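Local coordinates for protein aspartate-semialdehyde dehydrogenase (PDB 2R00) that catalyses the NADPH-dependent reductive dephosphorylation of L-aspartyl-4-phosphate to L-aspartate-semialdehyde, an early step toward lysine, methionine and threonine, at residues A14-F28 / R317-E329. Sequence-based numbering, arbitrary orientation.
Sequences AVGETMLEVLQEREF and RKGAATNAVQIAE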
loop_
_atom_site.group_PDB
_atom_site.type_symbol
_atom_site.label_atom_id
_atom_site.label_comp_id
_atom_site.label_asym_id
_atom_site.label_seq_id
_atom_site.Cartn_x
_atom_site.Cartn_y
_atom_site.Cartn_z
ATOM N N ALA A 14 7.409 -16.449 -21.241
ATOM C CA ALA A 14 8.393 -15.674 -20.492
ATOM C C ALA A 14 8.923 -16.383 -19.245
ATOM O O ALA A 14 10.121 -16.296 -18.940
ATOM C CB ALA A 14 7.836 -14.304 -20.140
ATOM N N VAL A 15 8.045 -17.077 -18.512
ATOM C CA VAL A 15 8.510 -17.803 -17.333
ATOM C C VAL A 15 9.325 -19.026 -17.755
ATOM O O VAL A 15 10.373 -19.303 -17.170
ATOM C CB VAL A 15 7.375 -18.222 -16.381
ATOM C CG1 VAL A 15 7.956 -18.936 -15.171
ATOM C CG2 VAL A 15 6.551 -17.014 -15.945
ATOM N N GLY A 16 8.836 -19.747 -18.765
ATOM C CA GLY A 16 9.523 -20.926 -19.296
ATOM C C GLY A 16 10.927 -20.583 -19.772
ATOM O O GLY A 16 11.880 -21.308 -19.486
ATOM N N GLU A 17 11.052 -19.455 -20.470
ATOM C CA GLU A 17 12.361 -18.966 -20.941
ATOM C C GLU A 17 13.251 -18.597 -19.763
ATOM O O GLU A 17 14.467 -18.858 -19.776
ATOM C CB GLU A 17 12.195 -17.770 -21.878
ATOM C CG GLU A 17 11.747 -18.147 -23.284
ATOM C CD GLU A 17 11.568 -16.945 -24.203
ATOM O OE1 GLU A 17 11.551 -17.143 -25.445
ATOM O OE2 GLU A 17 11.429 -15.809 -23.690
ATOM N N THR A 18 12.638 -18.015 -18.730
ATOM C CA THR A 18 13.370 -17.673 -17.509
ATOM C C THR A 18 13.833 -18.930 -16.771
ATOM O O THR A 18 14.940 -18.960 -16.233
ATOM C CB THR A 18 12.553 -16.729 -16.587
ATOM O OG1 THR A 18 12.106 -15.596 -17.342
ATOM C CG2 THR A 18 13.403 -16.237 -15.419
ATOM N N MET A 19 12.998 -19.971 -16.758
ATOM C CA MET A 19 13.373 -21.250 -16.142
ATOM C C MET A 19 14.651 -21.850 -16.750
ATOM O O MET A 19 15.524 -22.323 -16.027
ATOM C CB MET A 19 12.215 -22.251 -16.200
ATOM C CG MET A 19 11.126 -21.976 -15.175
ATOM S SD MET A 19 9.680 -22.993 -15.473
ATOM C CE MET A 19 8.805 -22.802 -13.911
ATOM N N LEU A 20 14.748 -21.829 -18.076
ATOM C CA LEU A 20 15.962 -22.273 -18.761
ATOM C C LEU A 20 17.183 -21.474 -18.270
ATOM O O LEU A 20 18.201 -22.066 -17.901
ATOM C CB LEU A 20 15.782 -22.173 -20.288
ATOM C CG LEU A 20 16.942 -22.478 -21.250
ATOM C CD1 LEU A 20 16.383 -22.900 -22.604
ATOM C CD2 LEU A 20 17.836 -21.263 -21.429
ATOM N N GLU A 21 17.061 -20.144 -18.245
ATOM C CA GLU A 21 18.130 -19.256 -17.743
ATOM C C GLU A 21 18.550 -19.551 -16.309
ATOM O O GLU A 21 19.745 -19.503 -15.978
ATOM C CB GLU A 21 17.703 -17.793 -17.815
ATOM C CG GLU A 21 17.546 -17.247 -19.216
ATOM C CD GLU A 21 16.996 -15.824 -19.223
ATOM O OE1 GLU A 21 16.377 -15.441 -20.234
ATOM O OE2 GLU A 21 17.176 -15.089 -18.220
ATOM N N VAL A 22 17.568 -19.837 -15.455
ATOM C CA VAL A 22 17.839 -20.120 -14.050
ATOM C C VAL A 22 18.531 -21.476 -13.876
ATOM O O VAL A 22 19.468 -21.581 -13.105
ATOM C CB VAL A 22 16.568 -19.979 -13.155
ATOM C CG1 VAL A 22 16.857 -20.410 -11.722
ATOM C CG2 VAL A 22 16.051 -18.534 -13.184
ATOM N N LEU A 23 18.073 -22.497 -14.600
ATOM C CA LEU A 23 18.731 -23.807 -14.604
ATOM C C LEU A 23 20.205 -23.699 -15.002
ATOM O O LEU A 23 21.069 -24.371 -14.428
ATOM C CB LEU A 23 18.003 -24.781 -15.541
ATOM C CG LEU A 23 16.664 -25.374 -15.067
ATOM C CD1 LEU A 23 15.935 -26.082 -16.221
ATOM C CD2 LEU A 23 16.856 -26.315 -13.888
ATOM N N GLN A 24 20.479 -22.847 -15.978
ATOM C CA GLN A 24 21.844 -22.587 -16.417
ATOM C C GLN A 24 22.644 -21.822 -15.337
ATOM O O GLN A 24 23.675 -22.306 -14.857
ATOM C CB GLN A 24 21.811 -21.844 -17.751
ATOM C CG GLN A 24 23.170 -21.517 -18.332
ATOM C CD GLN A 24 23.050 -20.897 -19.695
ATOM O OE1 GLN A 24 22.867 -21.594 -20.686
ATOM N NE2 GLN A 24 23.153 -19.572 -19.758
ATOM N N GLU A 25 22.135 -20.663 -14.923
ATOM C CA GLU A 25 22.785 -19.846 -13.892
ATOM C C GLU A 25 23.062 -20.599 -12.579
ATOM O O GLU A 25 24.148 -20.469 -12.000
ATOM C CB GLU A 25 21.996 -18.553 -13.652
ATOM C CG GLU A 25 22.157 -17.547 -14.792
ATOM C CD GLU A 25 21.159 -16.396 -14.760
ATOM O OE1 GLU A 25 20.480 -16.204 -13.717
ATOM O OE2 GLU A 25 21.064 -15.671 -15.784
ATOM N N ARG A 26 22.089 -21.390 -12.127
ATOM C CA ARG A 26 22.218 -22.184 -10.899
ATOM C C ARG A 26 23.022 -23.480 -11.092
ATOM O O ARG A 26 23.235 -24.241 -10.139
ATOM C CB ARG A 26 20.831 -22.505 -10.319
ATOM C CG ARG A 26 20.090 -21.308 -9.764
ATOM C CD ARG A 26 18.998 -21.722 -8.772
ATOM N NE ARG A 26 18.935 -20.740 -7.697
ATOM C CZ ARG A 26 19.161 -20.986 -6.411
ATOM N NH1 ARG A 26 19.424 -22.210 -5.972
ATOM N NH2 ARG A 26 19.085 -19.988 -5.552
ATOM N N GLU A 27 23.460 -23.731 -12.324
ATOM C CA GLU A 27 24.255 -24.920 -12.651
ATOM C C GLU A 27 23.570 -26.222 -12.189
ATOM O O GLU A 27 24.196 -27.114 -11.599
ATOM C CB GLU A 27 25.686 -24.788 -12.092
ATOM C CG GLU A 27 26.467 -23.566 -12.621
ATOM C CD GLU A 27 27.793 -23.343 -11.890
ATOM O OE1 GLU A 27 28.531 -24.330 -11.662
ATOM O OE2 GLU A 27 28.100 -22.176 -11.545
ATOM N N PHE A 28 22.272 -26.320 -12.470
ATOM C CA PHE A 28 21.511 -27.538 -12.191
ATOM C C PHE A 28 22.102 -28.712 -12.979
ATOM O O PHE A 28 22.445 -28.540 -14.152
ATOM C CB PHE A 28 20.031 -27.353 -12.556
ATOM C CG PHE A 28 19.142 -28.433 -12.011
ATOM C CD1 PHE A 28 18.557 -28.299 -10.761
ATOM C CD2 PHE A 28 18.893 -29.586 -12.746
ATOM C CE1 PHE A 28 17.745 -29.307 -10.248
ATOM C CE2 PHE A 28 18.086 -30.603 -12.239
ATOM C CZ PHE A 28 17.510 -30.460 -10.993
ATOM N N ARG A 317 8.954 -12.785 -12.698
ATOM C CA ARG A 317 9.141 -14.064 -13.379
ATOM C C ARG A 317 10.340 -14.846 -12.835
ATOM O O ARG A 317 10.261 -16.065 -12.667
ATOM C CB ARG A 317 9.264 -13.855 -14.893
ATOM C CG ARG A 317 8.064 -13.136 -15.503
ATOM C CD ARG A 317 8.215 -12.941 -17.009
ATOM N NE ARG A 317 7.235 -11.991 -17.545
ATOM C CZ ARG A 317 5.975 -12.288 -17.876
ATOM N NH1 ARG A 317 5.502 -13.526 -17.745
ATOM N NH2 ARG A 317 5.177 -11.336 -18.350
ATOM N N LYS A 318 11.433 -14.136 -12.545
ATOM C CA LYS A 318 12.666 -14.750 -12.048
ATOM C C LYS A 318 12.499 -15.297 -10.632
ATOM O O LYS A 318 13.119 -16.310 -10.273
ATOM C CB LYS A 318 13.849 -13.769 -12.135
ATOM C CG LYS A 318 15.217 -14.455 -12.115
ATOM C CD LYS A 318 16.279 -13.672 -12.887
ATOM C CE LYS A 318 17.495 -14.549 -13.175
ATOM N NZ LYS A 318 18.599 -13.791 -13.819
ATOM N N GLY A 319 11.653 -14.639 -9.840
ATOM C CA GLY A 319 11.306 -15.126 -8.506
ATOM C C GLY A 319 10.563 -16.454 -8.577
ATOM O O GLY A 319 10.922 -17.414 -7.892
ATOM N N ALA A 320 9.533 -16.500 -9.417
ATOM C CA ALA A 320 8.754 -17.719 -9.663
ATOM C C ALA A 320 9.625 -18.856 -10.205
ATOM O O ALA A 320 9.564 -19.989 -9.717
ATOM C CB ALA A 320 7.630 -17.420 -10.626
ATOM N N ALA A 321 10.444 -18.538 -11.205
ATOM C CA ALA A 321 11.287 -19.526 -11.867
ATOM C C ALA A 321 12.322 -20.094 -10.906
ATOM O O ALA A 321 12.529 -21.303 -10.850
ATOM C CB ALA A 321 11.950 -18.919 -13.082
ATOM N N THR A 322 12.947 -19.208 -10.128
ATOM C CA THR A 322 13.945 -19.593 -9.138
ATOM C C THR A 322 13.367 -20.477 -8.036
ATOM O O THR A 322 14.010 -21.451 -7.625
ATOM C CB THR A 322 14.604 -18.342 -8.526
ATOM O OG1 THR A 322 15.245 -17.599 -9.575
ATOM C CG2 THR A 322 15.631 -18.712 -7.454
ATOM N N ASN A 323 12.165 -20.153 -7.550
ATOM C CA ASN A 323 11.540 -20.987 -6.523
ATOM C C ASN A 323 11.376 -22.427 -7.017
ATOM O O ASN A 323 11.696 -23.388 -6.299
ATOM C CB ASN A 323 10.186 -20.409 -6.085
ATOM C CG ASN A 323 9.717 -20.976 -4.763
ATOM O OD1 ASN A 323 10.197 -20.572 -3.700
ATOM N ND2 ASN A 323 8.775 -21.919 -4.815
ATOM N N ALA A 324 10.893 -22.547 -8.254
ATOM C CA ALA A 324 10.696 -23.818 -8.955
ATOM C C ALA A 324 11.984 -24.619 -9.092
ATOM O O ALA A 324 11.992 -25.827 -8.860
ATOM C CB ALA A 324 10.102 -23.555 -10.340
ATOM N N VAL A 325 13.070 -23.951 -9.478
ATOM C CA VAL A 325 14.371 -24.621 -9.591
ATOM C C VAL A 325 14.908 -25.056 -8.211
ATOM O O VAL A 325 15.425 -26.169 -8.072
ATOM C CB VAL A 325 15.388 -23.763 -10.389
ATOM C CG1 VAL A 325 16.736 -24.481 -10.533
ATOM C CG2 VAL A 325 14.827 -23.437 -11.768
ATOM N N GLN A 326 14.742 -24.207 -7.190
ATOM C CA GLN A 326 15.127 -24.568 -5.815
ATOM C C GLN A 326 14.400 -25.809 -5.304
ATOM O O GLN A 326 14.979 -26.623 -4.571
ATOM C CB GLN A 326 14.837 -23.423 -4.855
ATOM C CG GLN A 326 15.796 -22.249 -4.937
ATOM C CD GLN A 326 15.368 -21.116 -4.028
ATOM O OE1 GLN A 326 14.392 -20.423 -4.303
ATOM N NE2 GLN A 326 16.095 -20.927 -2.934
ATOM N N ILE A 327 13.123 -25.936 -5.669
ATOM C CA ILE A 327 12.359 -27.145 -5.386
ATOM C C ILE A 327 13.043 -28.347 -6.030
ATOM O O ILE A 327 13.269 -29.351 -5.360
ATOM C CB ILE A 327 10.882 -27.038 -5.884
ATOM C CG1 ILE A 327 10.123 -25.957 -5.097
ATOM C CG2 ILE A 327 10.188 -28.393 -5.763
ATOM C CD1 ILE A 327 8.785 -25.523 -5.716
ATOM N N ALA A 328 13.373 -28.229 -7.323
ATOM C CA ALA A 328 14.020 -29.307 -8.089
ATOM C C ALA A 328 15.383 -29.702 -7.517
ATOM O O ALA A 328 15.766 -30.874 -7.552
ATOM C CB ALA A 328 14.180 -28.900 -9.549
ATOM N N GLU A 329 16.117 -28.706 -7.031
ATOM C CA GLU A 329 17.423 -28.925 -6.434
ATOM C C GLU A 329 17.288 -29.807 -5.213
ATOM O O GLU A 329 18.023 -30.775 -5.075
ATOM C CB GLU A 329 18.063 -27.587 -6.068
ATOM C CG GLU A 329 18.581 -26.812 -7.271
ATOM C CD GLU A 329 18.984 -25.390 -6.932
ATOM O OE1 GLU A 329 19.474 -24.695 -7.834
ATOM O OE2 GLU A 329 18.791 -24.956 -5.774
HETATM O O HOH W 1 21.285 -26.187 -9.195
#
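V22 and A321 show how knobs-into-holes packing joins helices that cross at -54°, their axes 8.8 Å apart. V22 enters the hole between K318, A321, T322 and V325; its CG1, anti to the backbone N (chi1 175°), meets V325 CG2 at 3.6 Å as the two valine side chains run antiparallel alongside one another. In return A321 sits among V15, T18, M19 and V22, its small CB consistent with the close backbones there (M19 CA to A321 CA 5.1 Å). Beyond V22, L23 CD2 packs on V325 CG1, and the F28 ring turns its edge to the A328–E329 backbone, with F28 CE1 3.7 Å from A328 CB.

Charged side chains flank the apolar contacts. A kink about the CG–CD bond of R26 lays one guanidinium face over Q326 CG; R26 NH1 forms a salt bridge with E329, nearest OE2 (2.8 Å), its nearly straight hydrogen bond (175°) going in plane to the syn lone pair of OE1, which a water links to R26 O. K318 NZ makes a salt bridge with E25 OE1 (3.1 Å), on its syn lone pair. At the N-terminal end the R317 guanidinium turns one face to A14 CB, off-centre toward its rim; A14 and V15 probably belong to the NADP(+) site. The C-terminal helix thus returns to pack against the first helix of the N-terminal Rossmann-type nucleotide-binding domain.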